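Local coordinates for fucolectin-related protein (Streptococcus pneumoniae, PDB 2WMF) that is a family 98 glycoside hydrolase that probably cleaves blood group antigen carbohydrates of the host, at residues E107-N112 / Q138-L143; M120-R125 / N151-N156; L159-A164 / M191-F196; Y252-E257 / D487-W492; P464-V469 / R529-T534. One frame throughout, in Å; residues are numbered along the deposited sequence.

Contact 1: E107-N112 / Q138-L143; sequences EAQSLN and QKYSVL
Gln109 reaches from the end of helix 95-111 into the turn that follows helix 130-139, joining helix 95-111 of the (beta/alpha)8 barrel to the turn between helix 130-139 and strand 143-149. This is a type I beta turn from Tyr140 to Leu143. The tight part lies around the Gln109 amide. Its CG stands anti to the backbone N (chi1 -171°) and the chain then bends at chi2, which lays the amide against the turn. OE1 accepts from Val142 N at 3.2 Å in a nearly straight bond (172° at the hydrogen), with the donor tilted from the carbonyl plane. The same oxygen sits at the edge of the Tyr140 ring, near its plane, and 3.3 Å from Val142 CG2. Val142 packs against the helix: its CG2 lies 4.0 Å from Ala108 CB, and its CG1 is 3.7 Å from Ala108 O. The Tyr140 hydroxyl is held separately by Glu106 of helix 95-111.

The other side is looser and wetter. Asn112, exposed where the helix ends in a Schellman motif, touches Val142 lightly and is linked to Ser141 through a water, which donates to Asn112 OD1 and lies 2.8 Å from Ser141 OG. Gln109 NE2 donates to the same Ser141 OG at 2.9 Å, almost exactly in the amide plane.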
# COMPACT_ATOMS: atom_id res chain seq x y z
N GLU A 107 14.75 -5.86 -24.12
CA GLU A 107 13.45 -5.40 -24.58
C GLU A 107 13.10 -4.06 -23.92
O GLU A 107 12.66 -3.12 -24.59
CB GLU A 107 12.43 -6.49 -24.31
CG GLU A 107 11.14 -6.34 -24.95
CD GLU A 107 10.22 -7.50 -24.58
OE1 GLU A 107 10.72 -8.60 -24.21
OE2 GLU A 107 9.00 -7.31 -24.66
N ALA A 108 13.28 -3.97 -22.59
CA ALA A 108 13.00 -2.71 -21.88
C ALA A 108 13.87 -1.56 -22.39
O ALA A 108 13.39 -0.39 -22.52
CB ALA A 108 13.17 -2.87 -20.35
N GLN A 109 15.14 -1.84 -22.61
CA GLN A 109 16.05 -0.77 -23.09
C GLN A 109 15.61 -0.28 -24.46
O GLN A 109 15.58 0.93 -24.69
CB GLN A 109 17.49 -1.27 -23.13
CG GLN A 109 18.51 -0.19 -23.38
CD GLN A 109 18.71 0.72 -22.21
OE1 GLN A 109 18.90 0.26 -21.07
NE2 GLN A 109 18.71 2.04 -22.48
N SER A 110 15.22 -1.20 -25.34
CA SER A 110 14.76 -0.80 -26.69
C SER A 110 13.49 0.09 -26.68
O SER A 110 13.31 0.95 -27.56
CB SER A 110 14.56 -2.03 -27.55
OG SER A 110 13.35 -2.69 -27.22
N LEU A 111 12.64 -0.10 -25.65
CA LEU A 111 11.41 0.67 -25.47
C LEU A 111 11.47 1.81 -24.44
O LEU A 111 10.47 2.52 -24.22
CB LEU A 111 10.27 -0.30 -25.08
CG LEU A 111 9.90 -1.39 -26.11
CD1 LEU A 111 8.89 -2.41 -25.54
CD2 LEU A 111 9.36 -0.76 -27.40
N ASN A 112 12.64 2.02 -23.87
CA ASN A 112 12.86 3.00 -22.80
C ASN A 112 11.92 2.87 -21.60
O ASN A 112 11.47 3.85 -21.02
CB ASN A 112 12.93 4.45 -23.30
CG ASN A 112 14.33 4.92 -23.30
OD1 ASN A 112 14.91 5.23 -22.23
ND2 ASN A 112 14.96 4.87 -24.47
N GLN A 138 25.84 -1.10 -15.60
CA GLN A 138 26.72 -0.40 -16.54
C GLN A 138 26.09 -0.37 -17.93
O GLN A 138 26.19 0.62 -18.66
CB GLN A 138 28.07 -1.10 -16.63
CG GLN A 138 28.91 -0.99 -15.41
CD GLN A 138 30.21 -1.76 -15.59
OE1 GLN A 138 30.96 -1.47 -16.54
NE2 GLN A 138 30.48 -2.76 -14.71
N LYS A 139 25.48 -1.47 -18.32
CA LYS A 139 24.99 -1.64 -19.67
C LYS A 139 23.62 -1.02 -19.95
O LYS A 139 23.35 -0.59 -21.07
CB LYS A 139 24.97 -3.11 -20.00
CG LYS A 139 24.52 -3.38 -21.43
CD LYS A 139 25.03 -4.69 -21.98
CE LYS A 139 24.61 -4.80 -23.45
NZ LYS A 139 25.08 -6.10 -24.01
N TYR A 140 22.73 -1.04 -18.93
CA TYR A 140 21.33 -0.71 -19.13
C TYR A 140 20.90 0.51 -18.30
O TYR A 140 20.72 0.40 -17.07
CB TYR A 140 20.46 -1.92 -18.76
CG TYR A 140 20.69 -3.13 -19.64
CD1 TYR A 140 20.26 -3.12 -20.98
CD2 TYR A 140 21.42 -4.24 -19.19
CE1 TYR A 140 20.48 -4.19 -21.80
CE2 TYR A 140 21.65 -5.34 -20.03
CZ TYR A 140 21.18 -5.29 -21.35
OH TYR A 140 21.39 -6.35 -22.18
N SER A 141 20.69 1.64 -18.97
CA SER A 141 20.18 2.83 -18.30
C SER A 141 18.74 2.63 -17.75
O SER A 141 18.34 3.30 -16.82
CB SER A 141 20.22 4.07 -19.24
OG SER A 141 19.37 3.93 -20.33
N VAL A 142 17.99 1.72 -18.38
CA VAL A 142 16.60 1.44 -17.90
C VAL A 142 16.57 0.63 -16.59
O VAL A 142 15.52 0.55 -15.97
CB VAL A 142 15.71 0.71 -18.95
CG1 VAL A 142 15.48 1.59 -20.19
CG2 VAL A 142 16.26 -0.64 -19.30
N LEU A 143 17.69 0.03 -16.20
CA LEU A 143 17.72 -0.77 -14.97
C LEU A 143 17.80 0.19 -13.78
O LEU A 143 18.83 0.76 -13.51
CB LEU A 143 18.87 -1.76 -14.98
CG LEU A 143 18.99 -2.65 -13.73
CD1 LEU A 143 17.63 -3.39 -13.44
CD2 LEU A 143 20.19 -3.63 -13.76
O HOH W 1 17.08 5.46 -19.95

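Contact 2: M120-R125 / N151-N156; sequences MSAGER and NYWIYN
With chi1 of Asn151 at -58°, its CG is anti to the carbonyl carbon and OD1 reaches the type I' turn Ser121-Glu124, while chi1 of Asn156, 69°, turns its amide toward the same turn. The contact joins the end of strand 115-121 of the (beta/alpha)8 barrel, with its following turn, to the loop after the adjacent strand 143-149. Asn151 OD1 accepts from Gly123 N at 2.9 Å in a fairly straight bond. Asn156 ND2 makes a weak bond to Gly123 O; its OD1 caps Gln158 N, just ahead of helix 159-172. Gly123 CA comes 3.6 Å from Ile154 O.

Ile154 CG2 packs 3.4 Å from Ala122 C, and Ala122 CB meets Trp153 CZ2 at 3.8 Å. The buried Asn156 amide stacks on the guanidinium of exposed Arg125, their planes 23° apart, with Asn156 ND2 3.3 Å from Arg125 CZ over the centre of the group.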
# COMPACT_ATOMS: atom_id res chain seq x y z
N MET A 120 16.06 -11.57 -5.37
CA MET A 120 16.06 -12.31 -4.13
C MET A 120 14.62 -12.61 -3.70
O MET A 120 13.76 -11.75 -3.82
CB MET A 120 16.72 -11.51 -2.98
CG MET A 120 18.25 -11.34 -3.05
SD MET A 120 18.89 -10.39 -1.68
CE MET A 120 18.90 -11.62 -0.36
N SER A 121 14.38 -13.86 -3.26
CA SER A 121 13.08 -14.24 -2.71
C SER A 121 13.14 -15.59 -2.00
O SER A 121 13.98 -16.44 -2.33
CB SER A 121 12.03 -14.31 -3.82
OG SER A 121 10.73 -14.44 -3.26
N ALA A 122 12.28 -15.73 -1.01
CA ALA A 122 11.98 -17.01 -0.36
C ALA A 122 13.25 -17.77 0.07
O ALA A 122 13.38 -18.98 -0.17
CB ALA A 122 11.07 -17.86 -1.27
N GLY A 123 14.17 -17.06 0.74
CA GLY A 123 15.31 -17.68 1.37
C GLY A 123 16.47 -18.07 0.48
O GLY A 123 17.48 -18.61 0.98
N GLU A 124 16.39 -17.77 -0.82
CA GLU A 124 17.45 -18.25 -1.71
C GLU A 124 18.81 -17.64 -1.36
O GLU A 124 18.96 -16.43 -1.32
CB GLU A 124 17.09 -18.01 -3.16
CG GLU A 124 18.14 -18.53 -4.15
CD GLU A 124 18.36 -20.03 -4.03
OE1 GLU A 124 17.35 -20.79 -4.04
OE2 GLU A 124 19.53 -20.42 -3.91
N ARG A 125 19.81 -18.50 -1.16
CA ARG A 125 21.16 -18.10 -0.78
C ARG A 125 22.06 -17.92 -2.03
O ARG A 125 23.01 -17.15 -1.98
CB ARG A 125 21.78 -19.17 0.12
CG ARG A 125 21.07 -19.35 1.48
CD ARG A 125 21.47 -20.65 2.13
NE ARG A 125 20.77 -20.96 3.36
CZ ARG A 125 19.52 -21.41 3.42
NH1 ARG A 125 18.83 -21.61 2.30
NH2 ARG A 125 18.95 -21.67 4.59
N ASN A 151 10.34 -13.38 2.79
CA ASN A 151 11.23 -14.32 3.49
C ASN A 151 10.78 -14.69 4.90
O ASN A 151 11.46 -15.42 5.58
CB ASN A 151 12.65 -13.74 3.57
CG ASN A 151 13.24 -13.41 2.23
OD1 ASN A 151 13.82 -14.26 1.58
ND2 ASN A 151 13.08 -12.14 1.80
N TYR A 152 9.64 -14.14 5.33
CA TYR A 152 9.20 -14.30 6.74
C TYR A 152 8.98 -15.79 7.12
O TYR A 152 9.08 -16.14 8.30
CB TYR A 152 7.96 -13.41 7.06
CG TYR A 152 6.92 -13.47 5.96
CD1 TYR A 152 6.07 -14.59 5.81
CD2 TYR A 152 6.79 -12.45 5.03
CE1 TYR A 152 5.16 -14.64 4.74
CE2 TYR A 152 5.92 -12.51 4.01
CZ TYR A 152 5.08 -13.61 3.86
OH TYR A 152 4.22 -13.62 2.76
N TRP A 153 8.69 -16.63 6.15
CA TRP A 153 8.45 -18.04 6.42
C TRP A 153 9.66 -18.95 6.24
O TRP A 153 9.57 -20.19 6.43
CB TRP A 153 7.27 -18.57 5.59
CG TRP A 153 7.47 -18.45 4.09
CD1 TRP A 153 7.22 -17.35 3.33
CD2 TRP A 153 7.95 -19.46 3.18
NE1 TRP A 153 7.54 -17.59 2.01
CE2 TRP A 153 7.96 -18.90 1.89
CE3 TRP A 153 8.35 -20.80 3.33
CZ2 TRP A 153 8.35 -19.62 0.76
CZ3 TRP A 153 8.73 -21.52 2.18
CH2 TRP A 153 8.76 -20.92 0.93
N ILE A 154 10.79 -18.34 5.88
CA ILE A 154 11.96 -19.11 5.41
C ILE A 154 13.26 -18.31 5.64
O ILE A 154 14.12 -18.19 4.76
CB ILE A 154 11.72 -19.60 3.95
CG1 ILE A 154 12.78 -20.58 3.47
CG2 ILE A 154 11.55 -18.43 2.96
CD1 ILE A 154 12.22 -21.56 2.43
N TYR A 155 13.36 -17.73 6.82
CA TYR A 155 14.48 -16.85 7.15
C TYR A 155 15.79 -17.66 7.25
O TYR A 155 15.82 -18.79 7.76
CB TYR A 155 14.22 -16.13 8.46
CG TYR A 155 15.37 -15.24 8.87
CD1 TYR A 155 15.61 -14.06 8.17
CD2 TYR A 155 16.27 -15.59 9.90
CE1 TYR A 155 16.69 -13.24 8.50
CE2 TYR A 155 17.36 -14.74 10.24
CZ TYR A 155 17.54 -13.56 9.53
OH TYR A 155 18.61 -12.66 9.75
N ASN A 156 16.89 -17.04 6.83
CA ASN A 156 18.24 -17.53 7.15
C ASN A 156 19.20 -16.35 7.27
O ASN A 156 18.87 -15.22 6.86
CB ASN A 156 18.72 -18.58 6.15
CG ASN A 156 19.00 -17.98 4.78
OD1 ASN A 156 19.91 -17.14 4.64
ND2 ASN A 156 18.21 -18.38 3.77

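Contact 3: L159-A164 / M191-F196; sequences LAPHSA and MNDPTF
Apolar contacts make up most of the junction between Ala160, Ala164 and the start of helix 194-203. Ala160 CB faces Phe196 CB at 3.9 Å, and Ala164 CB lies 3.7 Å from Thr195 CG2. With Thr195 OG1 anti to the carbonyl carbon (chi1 -51°), the CG2 methyl is left anti to the backbone N and directed at helix 159-172, where it also approaches Pro161 CA. The Phe196 ring slides in beside the helix: its CD1 comes within 3.5 Å of Ala160 O, Ser163 CB touches CE1, and Ala164 N sits at the ring edge near its plane. Phe196 also meets Trp179 edge-to-face, which packs helix 194-203 on strand 176-180 of the (beta/alpha)8 barrel.

The polar element is the N-cap of helix 194-203. Asp193 OD2 accepts from Phe196 N at 2.9 Å through its anti lone pair. The capping carboxylate rests against the neighbouring helix, with Asp193 CG 3.6 Å from Ala160 CB and Asp193 OD1 4.0 Å from Pro161 CD, Pro161 and Asp193 crossing at about a right angle.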
# COMPACT_ATOMS: atom_id res chain seq x y z
N LEU A 159 20.49 -13.62 4.26
CA LEU A 159 19.62 -12.70 3.54
C LEU A 159 19.98 -11.24 3.80
O LEU A 159 20.04 -10.45 2.85
CB LEU A 159 18.16 -12.96 3.94
CG LEU A 159 17.66 -14.38 3.62
CD1 LEU A 159 16.20 -14.50 4.09
CD2 LEU A 159 17.85 -14.78 2.14
N ALA A 160 20.25 -10.92 5.04
CA ALA A 160 20.60 -9.52 5.38
C ALA A 160 21.98 -9.14 4.79
O ALA A 160 22.10 -8.09 4.13
CB ALA A 160 20.55 -9.28 6.87
N PRO A 161 23.02 -9.96 5.03
CA PRO A 161 24.32 -9.62 4.40
C PRO A 161 24.31 -9.57 2.86
O PRO A 161 24.95 -8.68 2.22
CB PRO A 161 25.28 -10.70 4.94
CG PRO A 161 24.60 -11.31 6.03
CD PRO A 161 23.14 -11.14 5.90
N HIS A 162 23.58 -10.48 2.24
CA HIS A 162 23.52 -10.49 0.78
C HIS A 162 22.80 -9.21 0.31
O HIS A 162 23.16 -8.63 -0.69
CB HIS A 162 22.83 -11.72 0.22
CG HIS A 162 23.64 -12.97 0.34
ND1 HIS A 162 23.21 -14.18 -0.14
CD2 HIS A 162 24.85 -13.18 0.89
CE1 HIS A 162 24.13 -15.11 0.12
NE2 HIS A 162 25.15 -14.52 0.73
N SER A 163 21.74 -8.84 1.01
CA SER A 163 20.99 -7.62 0.69
C SER A 163 21.89 -6.38 0.81
O SER A 163 21.86 -5.48 -0.06
CB SER A 163 19.72 -7.50 1.58
OG SER A 163 18.77 -8.52 1.29
N ALA A 164 22.72 -6.37 1.84
CA ALA A 164 23.68 -5.27 2.08
C ALA A 164 24.65 -5.14 0.89
O ALA A 164 24.95 -4.02 0.45
CB ALA A 164 24.43 -5.50 3.41
N MET A 191 17.33 -5.77 11.01
CA MET A 191 18.09 -4.57 11.39
C MET A 191 19.03 -4.80 12.58
O MET A 191 19.90 -3.97 12.86
CB MET A 191 17.17 -3.34 11.53
CG MET A 191 17.85 -1.98 11.37
SD MET A 191 18.63 -1.75 9.76
CE MET A 191 17.20 -1.35 8.69
N ASN A 192 18.88 -5.91 13.32
CA ASN A 192 19.93 -6.36 14.26
C ASN A 192 21.17 -6.94 13.56
O ASN A 192 22.22 -7.06 14.20
CB ASN A 192 19.35 -7.41 15.27
CG ASN A 192 18.58 -6.78 16.44
OD1 ASN A 192 17.57 -7.35 16.91
ND2 ASN A 192 19.03 -5.63 16.90
N ASP A 193 21.06 -7.30 12.28
CA ASP A 193 22.24 -7.78 11.54
C ASP A 193 23.27 -6.66 11.40
O ASP A 193 22.95 -5.59 10.89
CB ASP A 193 21.87 -8.31 10.15
CG ASP A 193 23.09 -8.84 9.42
OD1 ASP A 193 23.46 -10.01 9.68
OD2 ASP A 193 23.67 -8.11 8.61
N PRO A 194 24.52 -6.89 11.86
CA PRO A 194 25.46 -5.78 11.81
C PRO A 194 25.81 -5.32 10.41
O PRO A 194 25.98 -4.14 10.19
CB PRO A 194 26.70 -6.32 12.51
CG PRO A 194 26.54 -7.72 12.60
CD PRO A 194 25.09 -8.05 12.54
N THR A 195 25.85 -6.25 9.46
CA THR A 195 26.18 -5.92 8.07
C THR A 195 25.09 -5.03 7.45
O THR A 195 25.37 -4.02 6.82
CB THR A 195 26.44 -7.18 7.23
OG1 THR A 195 27.40 -8.03 7.90
CG2 THR A 195 26.98 -6.83 5.77
N PHE A 196 23.84 -5.43 7.61
CA PHE A 196 22.73 -4.68 7.04
C PHE A 196 22.50 -3.35 7.75
O PHE A 196 22.19 -2.34 7.09
CB PHE A 196 21.44 -5.51 6.95
CG PHE A 196 20.46 -4.89 6.02
CD1 PHE A 196 20.67 -4.95 4.65
CD2 PHE A 196 19.36 -4.17 6.48
CE1 PHE A 196 19.81 -4.34 3.76
CE2 PHE A 196 18.51 -3.54 5.59
CZ PHE A 196 18.71 -3.65 4.24

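Contact 4: Y252-E257 / D487-W492; sequences YTNTFE and DKTAMW
The loop after helix 245-249, on the barrel module, meets the N-terminal turn of the short helix 489-493 of the C-terminal region, an interface between the two parts of the enzyme. Thr253 CB lies over one face of the Trp492 indole, a CH-pi contact 3.9 Å from the centroid of the six-membered ring and 18° off its normal. Asn254 N lies over the same face, 3.3 Å from Trp492 NE1, while its N-H is spent on Glu257 OE1. The indole N-H goes instead to Ser269.

The Asn254 amide, its CG anti to the backbone N (chi1 -162°), bridges to the helix start: ND2 donates in its own plane to Thr489 OG1 at 3.0 Å. That hydroxyl in turn donates to Asp487 OD1 at 2.6 Å, and the same carboxylate oxygen caps Thr489 N. A water donates to Asn254 OD1 and accepts from Lys488 N. Because Thr489 OG1 gives its proton to Asp487 OD1, its oxygen is left to accept from Asn254 ND2, so the helix cap probably also orients the Asn254 amide.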
# COMPACT_ATOMS: atom_id res chain seq x y z
N TYR A 252 -11.60 -16.00 2.82
CA TYR A 252 -12.69 -15.23 2.32
C TYR A 252 -12.95 -15.52 0.85
O TYR A 252 -12.06 -15.94 0.13
CB TYR A 252 -12.41 -13.74 2.54
CG TYR A 252 -12.32 -13.25 3.96
CD1 TYR A 252 -12.81 -13.99 5.02
CD2 TYR A 252 -11.82 -11.98 4.24
CE1 TYR A 252 -12.75 -13.51 6.31
CE2 TYR A 252 -11.76 -11.49 5.51
CZ TYR A 252 -12.24 -12.27 6.55
OH TYR A 252 -12.21 -11.81 7.82
N THR A 253 -14.18 -15.26 0.41
CA THR A 253 -14.64 -15.56 -0.95
C THR A 253 -15.37 -14.34 -1.55
O THR A 253 -14.82 -13.23 -1.52
CB THR A 253 -15.43 -16.88 -0.97
OG1 THR A 253 -16.51 -16.81 -0.03
CG2 THR A 253 -14.49 -18.02 -0.65
N ASN A 254 -16.61 -14.48 -2.01
CA ASN A 254 -17.37 -13.31 -2.46
C ASN A 254 -17.54 -12.31 -1.32
O ASN A 254 -17.57 -12.69 -0.14
CB ASN A 254 -18.73 -13.76 -2.99
CG ASN A 254 -19.41 -12.73 -3.86
OD1 ASN A 254 -18.84 -11.67 -4.16
ND2 ASN A 254 -20.64 -13.03 -4.27
N THR A 255 -17.69 -11.03 -1.64
CA THR A 255 -17.78 -10.02 -0.58
C THR A 255 -18.90 -10.38 0.42
O THR A 255 -20.05 -10.62 0.03
CB THR A 255 -18.05 -8.61 -1.16
OG1 THR A 255 -17.36 -8.51 -2.41
CG2 THR A 255 -17.58 -7.51 -0.20
N PHE A 256 -18.51 -10.37 1.71
CA PHE A 256 -19.38 -10.66 2.86
C PHE A 256 -19.82 -12.13 3.03
O PHE A 256 -20.52 -12.47 4.00
CB PHE A 256 -20.61 -9.77 2.86
CG PHE A 256 -20.32 -8.30 2.60
CD1 PHE A 256 -19.43 -7.62 3.43
CD2 PHE A 256 -20.99 -7.60 1.61
CE1 PHE A 256 -19.14 -6.30 3.22
CE2 PHE A 256 -20.74 -6.24 1.42
CZ PHE A 256 -19.81 -5.59 2.23
N GLU A 257 -19.42 -12.98 2.11
CA GLU A 257 -19.88 -14.39 2.07
C GLU A 257 -19.15 -15.24 3.09
O GLU A 257 -17.94 -15.09 3.33
CB GLU A 257 -19.70 -14.94 0.66
CG GLU A 257 -20.11 -16.39 0.43
CD GLU A 257 -19.83 -16.79 -1.00
OE1 GLU A 257 -18.65 -16.77 -1.46
OE2 GLU A 257 -20.82 -17.13 -1.67
N ASP A 487 -19.20 -6.31 -8.25
CA ASP A 487 -19.82 -7.52 -7.75
C ASP A 487 -19.03 -8.75 -8.26
O ASP A 487 -18.86 -8.93 -9.47
CB ASP A 487 -21.27 -7.58 -8.24
CG ASP A 487 -22.02 -8.80 -7.79
OD1 ASP A 487 -21.53 -9.50 -6.87
OD2 ASP A 487 -23.12 -9.04 -8.36
N LYS A 488 -18.53 -9.56 -7.32
CA LYS A 488 -17.70 -10.72 -7.65
C LYS A 488 -18.54 -12.00 -7.81
O LYS A 488 -17.99 -13.09 -7.98
CB LYS A 488 -16.66 -10.97 -6.55
CG LYS A 488 -15.78 -9.72 -6.13
CD LYS A 488 -15.05 -9.16 -7.34
CE LYS A 488 -14.13 -8.00 -6.99
NZ LYS A 488 -14.79 -6.86 -6.28
N THR A 489 -19.86 -11.86 -7.71
CA THR A 489 -20.76 -13.03 -7.77
C THR A 489 -20.58 -13.85 -9.06
O THR A 489 -20.49 -15.09 -8.99
CB THR A 489 -22.27 -12.59 -7.61
OG1 THR A 489 -22.45 -11.87 -6.37
CG2 THR A 489 -23.18 -13.80 -7.65
N ALA A 490 -20.51 -13.20 -10.22
CA ALA A 490 -20.37 -13.96 -11.48
C ALA A 490 -19.13 -14.86 -11.47
O ALA A 490 -19.17 -16.04 -11.85
CB ALA A 490 -20.36 -13.04 -12.68
N MET A 491 -18.00 -14.32 -11.00
CA MET A 491 -16.77 -15.07 -11.01
C MET A 491 -16.92 -16.30 -10.08
O MET A 491 -16.48 -17.43 -10.42
CB MET A 491 -15.62 -14.16 -10.54
CG MET A 491 -14.28 -14.88 -10.44
SD MET A 491 -12.96 -13.76 -9.92
CE MET A 491 -13.66 -13.21 -8.33
N TRP A 492 -17.55 -16.09 -8.93
CA TRP A 492 -17.73 -17.17 -7.94
C TRP A 492 -18.72 -18.21 -8.40
O TRP A 492 -18.69 -19.32 -7.85
CB TRP A 492 -18.09 -16.60 -6.56
CG TRP A 492 -16.87 -16.08 -5.85
CD1 TRP A 492 -16.50 -14.77 -5.66
CD2 TRP A 492 -15.81 -16.88 -5.32
NE1 TRP A 492 -15.28 -14.73 -5.01
CE2 TRP A 492 -14.84 -16.01 -4.79
CE3 TRP A 492 -15.60 -18.26 -5.22
CZ2 TRP A 492 -13.68 -16.46 -4.21
CZ3 TRP A 492 -14.44 -18.71 -4.64
CH2 TRP A 492 -13.50 -17.81 -4.10
O HOH W 2 -19.07 -8.93 -4.47
O HOH W 3 -14.90 -7.49 -3.49

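Contact 5: P464-V469 / R529-T534; sequences PHTYAV and RTTTLT
Strands 467-472 and 529-536 belong to different antiparallel sheets, and their backbones stay well apart here, the nearest CA pair being Thr466 and Thr531 at 8.2 Å, so the contact is made by side chains of strand 529-536 reaching across, as in a beta sandwich, to Thr466 and to the loop before strand 467-472. The main link is Arg529, whose side chain sets out toward the other segment. Its chain bends at chi3 (-57°), bringing the guanidinium to that loop. There NH1 donates to Pro464 O at 2.9 Å; the nitrogen lies in the carbonyl plane of Pro464, although that oxygen is tilted 22° from the guanidinium plane. His465 O is also near, 3.1 Å from Arg529 NH1, at the guanidinium edge.

NH1 also donates to Asn483 O, and NE to Thr463 OG1, so oxygens of residues 463-464 and of Asn483 meet the guanidinium. Deeper between the sheets the packing is light: Thr466 CG2 touches Thr531 OG1 at 3.7 Å, the two side chains sliding past each other in opposite directions, while the Thr466 hydroxyl turns to Thr463 O. His465 NE2 bonds Ala438 O. Collecting carbonyl oxygens round one guanidinium would be expected to stabilise its positive charge, and it fixes the loop before strand 467-472 against the start of strand 529-536.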
# COMPACT_ATOMS: atom_id res chain seq x y z
N PRO A 464 -19.44 0.04 3.75
CA PRO A 464 -18.15 -0.60 3.62
C PRO A 464 -17.44 -0.33 2.29
O PRO A 464 -18.07 -0.18 1.25
CB PRO A 464 -18.47 -2.09 3.80
CG PRO A 464 -19.69 -2.10 4.72
CD PRO A 464 -20.49 -0.89 4.25
N HIS A 465 -16.11 -0.30 2.35
CA HIS A 465 -15.26 -0.13 1.15
C HIS A 465 -15.53 1.25 0.51
O HIS A 465 -15.64 1.40 -0.73
CB HIS A 465 -15.42 -1.30 0.19
CG HIS A 465 -15.43 -2.61 0.91
ND1 HIS A 465 -16.46 -3.52 0.78
CD2 HIS A 465 -14.57 -3.11 1.82
CE1 HIS A 465 -16.21 -4.55 1.57
NE2 HIS A 465 -15.08 -4.32 2.23
N THR A 466 -15.64 2.23 1.39
CA THR A 466 -15.73 3.65 1.02
C THR A 466 -14.63 4.41 1.74
O THR A 466 -14.48 4.28 2.95
CB THR A 466 -17.11 4.29 1.41
OG1 THR A 466 -18.16 3.50 0.85
CG2 THR A 466 -17.23 5.72 0.83
N TYR A 467 -13.88 5.22 0.98
CA TYR A 467 -12.94 6.16 1.54
C TYR A 467 -13.29 7.59 1.07
O TYR A 467 -14.00 7.80 0.06
CB TYR A 467 -11.49 5.78 1.32
CG TYR A 467 -10.93 6.01 -0.09
CD1 TYR A 467 -10.51 7.27 -0.52
CD2 TYR A 467 -10.84 4.97 -1.02
CE1 TYR A 467 -9.97 7.47 -1.80
CE2 TYR A 467 -10.28 5.16 -2.30
CZ TYR A 467 -9.85 6.42 -2.70
OH TYR A 467 -9.28 6.61 -3.96
N ALA A 468 -12.78 8.54 1.85
CA ALA A 468 -12.97 9.97 1.57
C ALA A 468 -11.75 10.74 1.97
O ALA A 468 -11.04 10.36 2.94
CB ALA A 468 -14.23 10.51 2.28
N VAL A 469 -11.50 11.85 1.25
CA VAL A 469 -10.49 12.80 1.63
C VAL A 469 -11.14 14.17 1.57
O VAL A 469 -11.73 14.54 0.55
CB VAL A 469 -9.24 12.79 0.72
CG1 VAL A 469 -8.12 13.72 1.31
CG2 VAL A 469 -8.69 11.37 0.52
N ARG A 529 -24.20 2.53 -4.03
CA ARG A 529 -24.31 2.57 -2.57
C ARG A 529 -24.24 4.07 -2.19
O ARG A 529 -23.60 4.85 -2.88
CB ARG A 529 -23.12 1.82 -1.89
CG ARG A 529 -22.91 0.46 -2.46
CD ARG A 529 -22.02 -0.42 -1.60
NE ARG A 529 -20.68 0.04 -1.25
CZ ARG A 529 -19.62 0.06 -2.07
NH1 ARG A 529 -18.43 0.37 -1.59
NH2 ARG A 529 -19.73 -0.17 -3.38
N THR A 530 -24.85 4.42 -1.07
CA THR A 530 -25.02 5.82 -0.72
C THR A 530 -24.02 6.31 0.36
O THR A 530 -23.86 5.68 1.43
CB THR A 530 -26.44 6.06 -0.17
OG1 THR A 530 -27.38 5.66 -1.17
CG2 THR A 530 -26.63 7.56 0.14
N THR A 531 -23.36 7.43 0.07
CA THR A 531 -22.52 8.16 0.98
C THR A 531 -23.25 9.46 1.22
O THR A 531 -23.61 10.14 0.28
CB THR A 531 -21.13 8.48 0.38
OG1 THR A 531 -20.48 7.27 0.01
CG2 THR A 531 -20.28 9.26 1.39
N THR A 532 -23.51 9.77 2.50
CA THR A 532 -24.25 10.99 2.85
C THR A 532 -23.26 11.94 3.52
O THR A 532 -22.59 11.57 4.52
CB THR A 532 -25.41 10.68 3.80
OG1 THR A 532 -26.26 9.69 3.20
CG2 THR A 532 -26.19 11.98 4.12
N LEU A 533 -23.17 13.15 2.97
CA LEU A 533 -22.24 14.18 3.44
C LEU A 533 -23.06 15.37 3.96
O LEU A 533 -23.91 15.89 3.24
CB LEU A 533 -21.36 14.62 2.28
CG LEU A 533 -20.40 15.77 2.57
CD1 LEU A 533 -19.48 15.38 3.68
CD2 LEU A 533 -19.66 16.18 1.24
N THR A 534 -22.83 15.77 5.22
CA THR A 534 -23.59 16.84 5.84
C THR A 534 -22.63 17.91 6.36
O THR A 534 -21.71 17.64 7.13
CB THR A 534 -24.44 16.32 7.01
OG1 THR A 534 -25.21 15.19 6.58
CG2 THR A 534 -25.41 17.38 7.48

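Contacts 1, 2 and 3 lie on the eight-stranded parallel barrel, around strands 115-121, 143-149 and 176-180. Contacts 1 and 2 alternate along the chain, because residues 120-125 lie between 107-112 and 138-143, whereas 151-156 follow them; their centres are 28 Å apart. Contact 3 comes next in sequence, its centre 13 Å from that of contact 2, and the two touch where Arg125 O meets His162 CE1 at 3.1 Å. Contact 5 lies in the C-terminal beta region, about 44 Å from contact 3 between centres. Contact 4 joins that region to the barrel, and His465 of contact 5 packs on Thr255 and Phe256, so contacts 4 and 5, 21 Å apart between centres and alternating along the chain, adjoin where the two regions meet.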